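Long-range contacts in twitching motility protein PilT (Aquifex aeolicus, PDB 2EWV), which probably hydrolyses ATP as a hexameric motor that retracts the pilus and so drives twitching motility: residues K120-P125 with S150-S155; T142-S147 with S278-P283; A114-F119 with Y177-K182; L138-G143 with F271-I276. One frame throughout, in Å; residues are numbered along the deposited sequence.

Interaction 1 of 4, residues K120-P125 with S150-S155; sequences KKLGLP and STTIAS. With ADP (adenosine-5'-diphosphate), chain B.
Leu122, on the short, weakly bonded helix 119-122, faces the first turns of helix 149-163, its CA lying 7.0 Å from the CA of Thr152. In this P-loop NTPase, helix 149-163 follows the phosphate-binding loop, and the contact joins its start to the adenine side of the ADP pocket. The isobutyl end of Leu122 does most of the touching. CD1 meets Thr151 CG2 at 3.6 Å, while CD2 lies over the helix backbone, 3.7 Å from Thr152 CA, and against Ser155 CB at 3.5 Å. Ser155 OG, also bordering this leucine, is hydrogen-bonded to Pro117 O. Beyond Gly123, which leaves helical geometry with positive phi, Leu124 brings CD2 to 3.9 Å from Thr152 OG1, a hydroxyl hydrogen-bonded to Gln279. Thr151 serves two neighbours by its rotation: with OG1 opposite the carbonyl carbon (chi1 -47°), the methyl turns to Leu122 and the hydroxyl, hydrogen-bonded to Tyr177, lies beside the base. The nucleotide spans both segments. Ser150 N donates to O3B of ADP over 2.9 Å, Thr151 N reaches O1A weakly, and at the other end ADP N6 donates to Leu122 O, 3.1 Å away, with a bent angle of 141° at the hydrogen.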
# COMPACT_ATOMS: atom_id res chain seq x y z
N LYS A 120 -35.89 -1.21 39.39
CA LYS A 120 -36.06 -0.48 40.64
C LYS A 120 -34.78 -0.54 41.47
O LYS A 120 -34.31 0.49 41.95
CB LYS A 120 -37.22 -1.05 41.45
CG LYS A 120 -37.14 -2.56 41.69
CD LYS A 120 -37.66 -2.96 43.08
CE LYS A 120 -39.14 -2.67 43.26
NZ LYS A 120 -39.60 -3.00 44.65
N LYS A 121 -34.25 -1.76 41.64
CA LYS A 121 -33.04 -2.04 42.43
C LYS A 121 -31.80 -1.28 41.95
O LYS A 121 -30.88 -1.02 42.72
CB LYS A 121 -32.73 -3.54 42.40
CG LYS A 121 -33.89 -4.45 42.79
CD LYS A 121 -33.49 -5.91 42.63
CE LYS A 121 -34.68 -6.85 42.75
NZ LYS A 121 -34.41 -8.20 42.16
N LEU A 122 -31.78 -0.95 40.66
CA LEU A 122 -30.68 -0.21 40.06
C LEU A 122 -30.44 1.09 40.82
O LEU A 122 -29.45 1.23 41.55
CB LEU A 122 -31.00 0.10 38.59
CG LEU A 122 -30.39 -0.78 37.49
CD1 LEU A 122 -30.46 -2.26 37.86
CD2 LEU A 122 -31.12 -0.50 36.19
N GLY A 123 -31.34 2.05 40.65
CA GLY A 123 -31.23 3.33 41.31
C GLY A 123 -31.76 4.47 40.47
O GLY A 123 -32.23 5.48 41.01
N LEU A 124 -31.70 4.32 39.14
CA LEU A 124 -32.17 5.36 38.22
C LEU A 124 -33.55 5.85 38.61
O LEU A 124 -34.30 5.15 39.26
CB LEU A 124 -32.23 4.85 36.78
CG LEU A 124 -30.94 4.38 36.14
CD1 LEU A 124 -29.86 5.44 36.33
CD2 LEU A 124 -30.52 3.05 36.75
N PRO A 125 -33.90 7.07 38.19
CA PRO A 125 -35.21 7.65 38.49
C PRO A 125 -36.30 6.93 37.73
O PRO A 125 -36.05 5.97 37.01
CB PRO A 125 -35.05 9.09 38.04
CG PRO A 125 -34.17 8.95 36.85
CD PRO A 125 -33.11 7.99 37.35
N SER A 150 -23.80 -2.24 31.74
CA SER A 150 -24.39 -3.51 31.31
C SER A 150 -25.74 -3.73 31.97
O SER A 150 -26.75 -3.95 31.29
CB SER A 150 -23.50 -4.70 31.67
OG SER A 150 -22.34 -4.78 30.86
N THR A 151 -25.74 -3.68 33.29
CA THR A 151 -26.95 -3.87 34.09
C THR A 151 -28.04 -2.85 33.72
O THR A 151 -29.17 -3.24 33.43
CB THR A 151 -26.65 -3.79 35.61
OG1 THR A 151 -25.49 -4.59 35.91
CG2 THR A 151 -27.82 -4.32 36.43
N THR A 152 -27.70 -1.55 33.74
CA THR A 152 -28.67 -0.51 33.41
C THR A 152 -29.32 -0.81 32.08
O THR A 152 -30.51 -0.60 31.93
CB THR A 152 -28.04 0.90 33.31
OG1 THR A 152 -27.67 1.37 34.61
CG2 THR A 152 -29.04 1.89 32.71
N ILE A 153 -28.53 -1.29 31.12
CA ILE A 153 -29.04 -1.61 29.79
C ILE A 153 -29.94 -2.84 29.76
O ILE A 153 -31.01 -2.80 29.14
CB ILE A 153 -27.91 -1.85 28.78
CG1 ILE A 153 -27.06 -0.59 28.62
CG2 ILE A 153 -28.50 -2.22 27.42
CD1 ILE A 153 -27.83 0.57 28.01
N ALA A 154 -29.50 -3.92 30.39
CA ALA A 154 -30.28 -5.16 30.43
C ALA A 154 -31.59 -4.99 31.19
O ALA A 154 -32.55 -5.73 30.97
CB ALA A 154 -29.45 -6.28 31.06
N SER A 155 -31.64 -4.01 32.10
CA SER A 155 -32.87 -3.74 32.85
C SER A 155 -33.83 -3.00 31.91
O SER A 155 -35.05 -3.21 31.95
CB SER A 155 -32.59 -2.87 34.09
OG SER A 155 -31.94 -3.60 35.11
PB ADP B . -19.98 -2.33 33.36
O1B ADP B . -18.62 -2.29 32.76
O2B ADP B . -20.41 -0.82 33.79
O3B ADP B . -20.97 -2.90 32.24
PA ADP B . -21.48 -3.83 35.10
O1A ADP B . -22.56 -3.05 34.47
O2A ADP B . -21.63 -5.40 34.69
O3A ADP B . -19.98 -3.30 34.67
O5' ADP B . -21.65 -3.69 36.70
C5' ADP B . -20.66 -4.54 37.34
C4' ADP B . -21.07 -4.88 38.78
O4' ADP B . -21.72 -3.74 39.44
C3' ADP B . -22.07 -6.06 38.80
O3' ADP B . -21.73 -6.99 39.82
C2' ADP B . -23.43 -5.37 39.04
O2' ADP B . -24.38 -6.21 39.71
C1' ADP B . -23.08 -4.11 39.84
N9 ADP B . -24.02 -3.00 39.52
C8 ADP B . -24.36 -2.56 38.26
N7 ADP B . -25.22 -1.58 38.33
C5 ADP B . -25.50 -1.31 39.63
C6 ADP B . -26.35 -0.38 40.32
N6 ADP B . -27.11 0.52 39.61
N1 ADP B . -26.37 -0.41 41.68
C2 ADP B . -25.64 -1.28 42.38
N3 ADP B . -24.83 -2.17 41.77
C4 ADP B . -24.74 -2.23 40.42

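Interaction 2 of 4, residues T142-S147 with S278-P283. With ADP (adenosine-5'-diphosphate), chain B.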
# COMPACT_ATOMS: atom_id res chain seq x y z
N THR A 142 -23.18 5.84 29.48
CA THR A 142 -21.73 5.98 29.55
C THR A 142 -21.17 6.02 30.96
O THR A 142 -21.83 6.44 31.91
CB THR A 142 -21.28 7.27 28.85
OG1 THR A 142 -21.83 8.40 29.54
CG2 THR A 142 -21.73 7.28 27.40
N GLY A 143 -19.91 5.60 31.07
CA GLY A 143 -19.24 5.61 32.35
C GLY A 143 -17.95 4.83 32.37
O GLY A 143 -17.63 4.11 31.42
N PRO A 144 -17.18 4.95 33.45
CA PRO A 144 -15.93 4.20 33.51
C PRO A 144 -16.27 2.72 33.61
O PRO A 144 -17.27 2.34 34.23
CB PRO A 144 -15.28 4.74 34.77
CG PRO A 144 -16.46 5.01 35.66
CD PRO A 144 -17.42 5.68 34.71
N THR A 145 -15.45 1.87 32.99
CA THR A 145 -15.68 0.44 33.07
C THR A 145 -15.86 0.12 34.56
O THR A 145 -14.95 0.36 35.37
CB THR A 145 -14.49 -0.35 32.45
OG1 THR A 145 -13.54 0.56 31.88
CG2 THR A 145 -15.00 -1.29 31.34
N GLY A 146 -17.04 -0.38 34.92
CA GLY A 146 -17.37 -0.71 36.30
C GLY A 146 -18.34 0.31 36.89
O GLY A 146 -18.16 0.78 38.02
N SER A 147 -19.40 0.64 36.15
CA SER A 147 -20.36 1.62 36.63
C SER A 147 -21.83 1.29 36.38
O SER A 147 -22.67 2.18 36.39
CB SER A 147 -20.02 2.99 36.04
OG SER A 147 -19.86 2.90 34.65
N SER A 278 -24.96 9.12 32.35
CA SER A 278 -23.60 8.73 32.71
C SER A 278 -23.62 8.20 34.14
O SER A 278 -24.40 8.67 34.97
CB SER A 278 -22.65 9.92 32.60
OG SER A 278 -22.49 10.30 31.24
N GLN A 279 -22.76 7.23 34.43
CA GLN A 279 -22.74 6.63 35.76
C GLN A 279 -21.35 6.44 36.36
O GLN A 279 -20.35 6.36 35.64
CB GLN A 279 -23.45 5.27 35.73
CG GLN A 279 -24.88 5.28 35.18
CD GLN A 279 -25.48 3.88 35.04
OE1 GLN A 279 -26.65 3.73 34.66
NE2 GLN A 279 -24.70 2.85 35.33
N ARG A 280 -21.32 6.36 37.68
CA ARG A 280 -20.12 6.14 38.48
C ARG A 280 -20.63 5.40 39.71
O ARG A 280 -21.58 5.86 40.34
CB ARG A 280 -19.50 7.46 38.93
CG ARG A 280 -18.95 8.35 37.82
CD ARG A 280 -17.73 9.15 38.30
NE ARG A 280 -16.70 8.27 38.86
CZ ARG A 280 -15.42 8.60 39.02
NH1 ARG A 280 -14.56 7.73 39.54
NH2 ARG A 280 -14.99 9.81 38.66
N LEU A 281 -20.03 4.27 40.05
CA LEU A 281 -20.50 3.54 41.22
C LEU A 281 -19.74 3.87 42.50
O LEU A 281 -18.69 3.30 42.78
CB LEU A 281 -20.45 2.04 40.98
CG LEU A 281 -21.48 1.54 39.98
CD1 LEU A 281 -21.59 0.02 40.10
CD2 LEU A 281 -22.82 2.20 40.26
N LEU A 282 -20.29 4.79 43.29
CA LEU A 282 -19.68 5.20 44.55
C LEU A 282 -20.06 4.23 45.66
O LEU A 282 -20.89 3.35 45.46
CB LEU A 282 -20.17 6.59 44.97
CG LEU A 282 -19.71 7.83 44.20
CD1 LEU A 282 -20.15 7.72 42.76
CD2 LEU A 282 -20.32 9.08 44.84
N PRO A 283 -19.42 4.38 46.84
CA PRO A 283 -19.73 3.49 47.96
C PRO A 283 -20.74 4.06 48.97
O PRO A 283 -20.89 5.28 49.12
CB PRO A 283 -18.36 3.24 48.58
CG PRO A 283 -17.66 4.54 48.40
CD PRO A 283 -18.09 5.00 47.01
PB ADP B . -19.98 -2.33 33.36
O1B ADP B . -18.62 -2.29 32.76
O2B ADP B . -20.41 -0.82 33.79
O3B ADP B . -20.97 -2.90 32.24
PA ADP B . -21.48 -3.83 35.10
O1A ADP B . -22.56 -3.05 34.47
O2A ADP B . -21.63 -5.40 34.69
O3A ADP B . -19.98 -3.30 34.67
O5' ADP B . -21.65 -3.69 36.70
C5' ADP B . -20.66 -4.54 37.34
C4' ADP B . -21.07 -4.88 38.78
O4' ADP B . -21.72 -3.74 39.44
C3' ADP B . -22.07 -6.06 38.80
O3' ADP B . -21.73 -6.99 39.82
C2' ADP B . -23.43 -5.37 39.04
O2' ADP B . -24.38 -6.21 39.71
C1' ADP B . -23.08 -4.11 39.84
N9 ADP B . -24.02 -3.00 39.52
C8 ADP B . -24.36 -2.56 38.26
N7 ADP B . -25.22 -1.58 38.33
C5 ADP B . -25.50 -1.31 39.63
C6 ADP B . -26.35 -0.38 40.32
N6 ADP B . -27.11 0.52 39.61
N1 ADP B . -26.37 -0.41 41.68
C2 ADP B . -25.64 -1.28 42.38
N3 ADP B . -24.83 -2.17 41.77
C4 ADP B . -24.74 -2.23 40.42
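Thr142 of strand 137-142 lies beside Ser278 of strand 275-283, and from there the chain leaves the sheet as the P-loop (Walker A) that cradles the diphosphate of ADP. At Thr142 the strands are still joined: Gln279 N donates to Thr142 O over 2.8 Å. The side chains join too. The threonine hydroxyl sits between its backbone N and carbonyl carbon (chi1 63°), which turns OG1 to Ser278 OG, and the serine donates to it across 2.6 Å. Gly143 then passes with CA 3.6 Å from Gln279 O, a weak C-H...O approach, while its own carbonyl takes a hydrogen bond from Lys149 NZ. Pro144 brings the CD side of its ring to the same Gln279 carbonyl oxygen. Thr145 packs on Thr233 of a neighbouring subunit, placing this bend of the loop at an interface of the hexamer. Gly146 has positive phi, and its N reaches O1B of ADP at 3.3 Å. At Ser147 the loop turns back toward strand 275-283. Its N donates to O2B of ADP at 3.0 Å, its OG folds back onto Pro144 O at 2.7 Å, and its O accepts from NE2 of the extended Gln279 side chain, a bond modelled too short for its length to be trusted. The other end of that amide, OE1, is hydrogen-bonded to Thr152 OG1 of helix 149-163. Leu281 packs its CG against Ser147 CA and extends CD1 to the nucleotide, 3.8 Å from O4' of the ribose.

Interaction 3 of 4, residues A114-F119 with Y177-K182; sequences AEIPEF and YVFKHK
An apolar contact between two loops, with Ile116 set between Tyr177 and Phe179, joins the connection from strand 107-109 to helix 119-122 with the one from strand 167-172 to strand 185-190. No hydrogen bond crosses directly between the segments. The CG1 branch of Ile116 carries the contact: with CG1 lying beside the backbone N (chi1 -70°) and CD1 extended beyond it, the chain crosses the tyrosine ring obliquely, CG1 coming to 3.6 Å from Tyr177 CD1. The terminal methyl goes further, reaching Val178 O at 3.5 Å and Phe179 CD2 at 4.0 Å, where the isoleucine and the phenylalanine stand at about a right angle. The first loop leads from the antiparallel sheet that holds strand 107-109 toward the P-loop NTPase core, to whose central sheet strands 167-172 and 185-190 belong. Helix 149-163 lies close to both loops: Tyr177 packs on Ala154, Phe179 on Ile157 and Pro117 on Thr151. Along the tyrosine, two further approaches differ in kind. Glu115 O lies at the ring edge, near its plane, 3.5 Å from CE1, whereas the side chains of Pro117 and Tyr177 cross at about a right angle, the proline CD 4.1 Å from CE1 and 4.0 Å from OH. That hydroxyl has a polar partner in Thr151 OG1, which helps fix the outer end of the ring about 4 Å from the bound ADP. Phe179 O accepts a hydrogen bond from Arg102 NH2 of a neighbouring subunit, and Val178 packs on the same arginine.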
# COMPACT_ATOMS: atom_id res chain seq x y z
N ALA A 114 -26.79 -14.96 35.77
CA ALA A 114 -27.92 -15.83 35.44
C ALA A 114 -29.25 -15.07 35.54
O ALA A 114 -30.24 -15.44 34.89
CB ALA A 114 -27.94 -17.05 36.39
N GLU A 115 -29.26 -14.00 36.33
CA GLU A 115 -30.48 -13.22 36.51
C GLU A 115 -30.34 -11.72 36.31
O GLU A 115 -29.36 -11.11 36.76
CB GLU A 115 -31.03 -13.44 37.91
CG GLU A 115 -32.33 -12.70 38.15
CD GLU A 115 -32.80 -12.77 39.59
OE1 GLU A 115 -32.18 -12.09 40.44
OE2 GLU A 115 -33.77 -13.51 39.85
N ILE A 116 -31.34 -11.11 35.68
CA ILE A 116 -31.35 -9.67 35.44
C ILE A 116 -32.09 -8.90 36.54
O ILE A 116 -33.21 -9.25 36.90
CB ILE A 116 -31.99 -9.36 34.07
CG1 ILE A 116 -31.05 -9.85 32.97
CG2 ILE A 116 -32.27 -7.88 33.94
CD1 ILE A 116 -31.63 -9.84 31.59
N PRO A 117 -31.46 -7.85 37.09
CA PRO A 117 -31.98 -6.98 38.15
C PRO A 117 -33.23 -6.18 37.83
O PRO A 117 -33.39 -5.70 36.71
CB PRO A 117 -30.80 -6.06 38.44
CG PRO A 117 -29.62 -6.86 38.07
CD PRO A 117 -30.07 -7.49 36.78
N GLU A 118 -34.12 -6.04 38.81
CA GLU A 118 -35.34 -5.26 38.62
C GLU A 118 -34.94 -3.78 38.56
O GLU A 118 -34.38 -3.26 39.52
CB GLU A 118 -36.33 -5.47 39.77
CG GLU A 118 -37.34 -6.61 39.55
CD GLU A 118 -38.69 -6.35 40.23
OE1 GLU A 118 -39.17 -5.19 40.20
OE2 GLU A 118 -39.28 -7.32 40.77
N PHE A 119 -35.22 -3.13 37.44
CA PHE A 119 -34.89 -1.72 37.23
C PHE A 119 -34.98 -0.86 38.50
O PHE A 119 -34.24 0.11 38.65
CB PHE A 119 -35.79 -1.13 36.15
CG PHE A 119 -35.63 0.33 35.97
CD1 PHE A 119 -36.35 1.22 36.76
CD2 PHE A 119 -34.72 0.84 35.04
CE1 PHE A 119 -36.17 2.60 36.62
CE2 PHE A 119 -34.54 2.21 34.90
CZ PHE A 119 -35.26 3.09 35.69
N TYR A 177 -25.44 -10.43 29.83
CA TYR A 177 -26.72 -10.97 30.27
C TYR A 177 -27.42 -11.63 29.08
O TYR A 177 -27.22 -11.25 27.92
CB TYR A 177 -27.64 -9.88 30.84
CG TYR A 177 -27.25 -9.30 32.20
CD1 TYR A 177 -27.50 -9.99 33.38
CD2 TYR A 177 -26.66 -8.03 32.29
CE1 TYR A 177 -27.17 -9.42 34.62
CE2 TYR A 177 -26.32 -7.46 33.52
CZ TYR A 177 -26.57 -8.16 34.67
OH TYR A 177 -26.22 -7.58 35.87
N VAL A 178 -28.25 -12.63 29.39
CA VAL A 178 -29.03 -13.41 28.42
C VAL A 178 -30.54 -13.09 28.55
O VAL A 178 -31.00 -12.65 29.61
CB VAL A 178 -28.76 -14.93 28.65
CG1 VAL A 178 -29.78 -15.78 27.94
CG2 VAL A 178 -27.36 -15.27 28.16
N PHE A 179 -31.31 -13.29 27.48
CA PHE A 179 -32.73 -12.96 27.54
C PHE A 179 -33.76 -14.05 27.18
O PHE A 179 -33.66 -14.75 26.16
CB PHE A 179 -33.02 -11.71 26.69
CG PHE A 179 -32.15 -10.50 26.99
CD1 PHE A 179 -30.90 -10.36 26.40
CD2 PHE A 179 -32.64 -9.45 27.76
CE1 PHE A 179 -30.15 -9.18 26.56
CE2 PHE A 179 -31.90 -8.27 27.92
CZ PHE A 179 -30.66 -8.14 27.31
N LYS A 180 -34.78 -14.16 28.03
CA LYS A 180 -35.87 -15.11 27.87
C LYS A 180 -36.90 -14.49 26.95
O LYS A 180 -37.27 -13.34 27.13
CB LYS A 180 -36.56 -15.38 29.21
CG LYS A 180 -35.82 -16.31 30.18
CD LYS A 180 -36.68 -16.52 31.44
CE LYS A 180 -36.31 -17.81 32.20
NZ LYS A 180 -37.31 -18.15 33.28
N HIS A 181 -37.35 -15.26 25.96
CA HIS A 181 -38.37 -14.75 25.04
C HIS A 181 -39.62 -14.48 25.89
O HIS A 181 -40.16 -15.41 26.50
CB HIS A 181 -38.74 -15.79 23.97
CG HIS A 181 -37.66 -16.08 22.99
ND1 HIS A 181 -37.32 -15.22 21.97
CD2 HIS A 181 -36.87 -17.18 22.83
CE1 HIS A 181 -36.37 -15.76 21.23
NE2 HIS A 181 -36.08 -16.95 21.73
N LYS A 182 -40.07 -13.24 25.95
CA LYS A 182 -41.27 -12.95 26.71
C LYS A 182 -42.42 -12.52 25.78
O LYS A 182 -42.95 -13.35 25.04
CB LYS A 182 -40.99 -11.89 27.78
CG LYS A 182 -40.67 -12.46 29.17
CD LYS A 182 -39.20 -12.72 29.40
CE LYS A 182 -38.72 -11.94 30.62
NZ LYS A 182 -37.29 -12.21 30.96

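Interaction 4 of 4, residues L138-G143 with F271-I276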
# COMPACT_ATOMS: atom_id res chain seq x y z
N LEU A 138 -31.42 7.68 20.00
CA LEU A 138 -30.13 7.18 20.47
C LEU A 138 -29.95 7.26 21.99
O LEU A 138 -29.42 8.25 22.51
CB LEU A 138 -29.00 7.98 19.80
CG LEU A 138 -27.63 7.32 19.60
CD1 LEU A 138 -26.66 8.41 19.18
CD2 LEU A 138 -27.13 6.65 20.87
N ILE A 139 -30.37 6.21 22.70
CA ILE A 139 -30.24 6.15 24.15
C ILE A 139 -28.80 5.78 24.49
O ILE A 139 -28.35 4.70 24.13
CB ILE A 139 -31.15 5.07 24.76
CG1 ILE A 139 -32.61 5.53 24.72
CG2 ILE A 139 -30.73 4.76 26.18
CD1 ILE A 139 -33.57 4.48 25.22
N LEU A 140 -28.10 6.67 25.17
CA LEU A 140 -26.71 6.40 25.54
C LEU A 140 -26.49 6.18 27.04
O LEU A 140 -27.07 6.85 27.90
CB LEU A 140 -25.81 7.54 25.07
CG LEU A 140 -25.58 7.64 23.56
CD1 LEU A 140 -24.80 8.89 23.27
CD2 LEU A 140 -24.84 6.41 23.08
N VAL A 141 -25.63 5.21 27.34
CA VAL A 141 -25.27 4.88 28.71
C VAL A 141 -23.75 4.90 28.72
O VAL A 141 -23.10 4.09 28.05
CB VAL A 141 -25.78 3.48 29.13
CG1 VAL A 141 -25.23 3.10 30.50
CG2 VAL A 141 -27.29 3.49 29.18
N THR A 142 -23.18 5.84 29.48
CA THR A 142 -21.73 5.98 29.55
C THR A 142 -21.17 6.02 30.96
O THR A 142 -21.83 6.44 31.91
CB THR A 142 -21.28 7.27 28.85
OG1 THR A 142 -21.83 8.40 29.54
CG2 THR A 142 -21.73 7.28 27.40
N GLY A 143 -19.91 5.60 31.07
CA GLY A 143 -19.24 5.61 32.35
C GLY A 143 -17.95 4.83 32.37
O GLY A 143 -17.63 4.11 31.42
N PHE A 271 -31.60 15.72 16.90
CA PHE A 271 -32.92 15.25 16.46
C PHE A 271 -33.10 13.79 16.89
O PHE A 271 -34.21 13.31 17.08
CB PHE A 271 -33.00 15.32 14.93
CG PHE A 271 -33.93 16.38 14.40
CD1 PHE A 271 -33.97 17.66 14.97
CD2 PHE A 271 -34.72 16.13 13.28
CE1 PHE A 271 -34.78 18.66 14.43
CE2 PHE A 271 -35.53 17.11 12.73
CZ PHE A 271 -35.56 18.39 13.30
N ILE A 272 -31.96 13.11 17.05
CA ILE A 272 -31.92 11.70 17.40
C ILE A 272 -31.61 11.39 18.86
O ILE A 272 -32.01 10.33 19.35
CB ILE A 272 -30.90 10.96 16.51
CG1 ILE A 272 -31.47 9.61 16.10
CG2 ILE A 272 -29.57 10.78 17.23
CD1 ILE A 272 -32.83 9.73 15.44
N LEU A 273 -30.90 12.27 19.55
CA LEU A 273 -30.56 12.02 20.95
C LEU A 273 -31.84 11.94 21.77
O LEU A 273 -32.54 12.95 21.93
CB LEU A 273 -29.65 13.12 21.50
CG LEU A 273 -28.68 12.75 22.64
CD1 LEU A 273 -29.45 12.30 23.84
CD2 LEU A 273 -27.73 11.66 22.19
N GLN A 274 -32.15 10.74 22.26
CA GLN A 274 -33.35 10.47 23.06
C GLN A 274 -33.08 10.61 24.55
O GLN A 274 -33.99 10.96 25.31
CB GLN A 274 -33.87 9.07 22.80
CG GLN A 274 -34.89 8.97 21.66
CD GLN A 274 -36.15 9.79 21.92
OE1 GLN A 274 -36.48 10.11 23.06
NE2 GLN A 274 -36.87 10.11 20.85
N GLY A 275 -31.85 10.31 24.95
CA GLY A 275 -31.47 10.40 26.34
C GLY A 275 -30.00 10.12 26.57
O GLY A 275 -29.31 9.66 25.67
N ILE A 276 -29.52 10.43 27.78
CA ILE A 276 -28.13 10.21 28.18
C ILE A 276 -28.09 9.99 29.70
O ILE A 276 -28.74 10.73 30.44
CB ILE A 276 -27.20 11.43 27.85
CG1 ILE A 276 -27.19 11.71 26.34
CG2 ILE A 276 -25.77 11.16 28.33
CD1 ILE A 276 -26.06 12.64 25.89
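Leu140 and Leu273 meet at about a right angle, CD1 of the first 4.2 Å from CD2 of the second, where strand 137-142 begins to run parallel to strand 275-283 in the central sheet of the P-loop NTPase fold. Strand 137-142 lies between strands 236-239 and 275-283 in this sheet. Leu140 extends its side chain on the same face as Ile276, and Thr249 of helix 246-255 covers both. Leu273 comes from the approach to the strand. Its first bond points away from strand 137-142, but CG stands opposite the backbone N (chi1 -152°) and the chain bends back, so that CD2 also lies 3.8 Å from Leu138 O. Two residues before Leu140, Leu138 sets its CB against the CG2 methyl of Ile272 at 3.8 Å; helix 221-231 closes over these two through Leu228 and Ala231. Ile139 uses the other face, where Met156 of helix 149-163 packs on it, and touches Gln274 with CG1 4.2 Å from CB. The glutamine then bends at chi2, and its NE2 is hydrogen-bonded to Met136 O. Two backbone hydrogen bonds secure the pairing. Leu138 N donates to Ile272 O over 2.8 Å, tying in Ile272 at one end of the contact. Further on, Leu140 N donates to Gly275 O, with the two atoms 3.3 Å apart.

How the interactions relate
Interactions 1 and 2 share one ADP: interaction 1 reaches both its adenine and its phosphates, interaction 2 its beta-phosphate, with Leu281 at the ribose. Their centres are 12 Å apart, and Thr152 OG1 and Gln279 OE1, 2.6 Å from each other, probably hydrogen-bond between them. Interaction 3 touches interaction 1, centres also 12 Å apart, through Ser155 OG and Pro117 O at 3.0 Å and Thr151 OG1 and Tyr177 OH at 3.1 Å. Interaction 4 continues interaction 2 along the same pair of strands, sharing Thr142 and Gly143, and is more remote, with Leu140 about 13 Å from the nucleotide. It still meets interaction 1, where Val141 packs on Ile153, whereas interactions 3 and 4 do not touch.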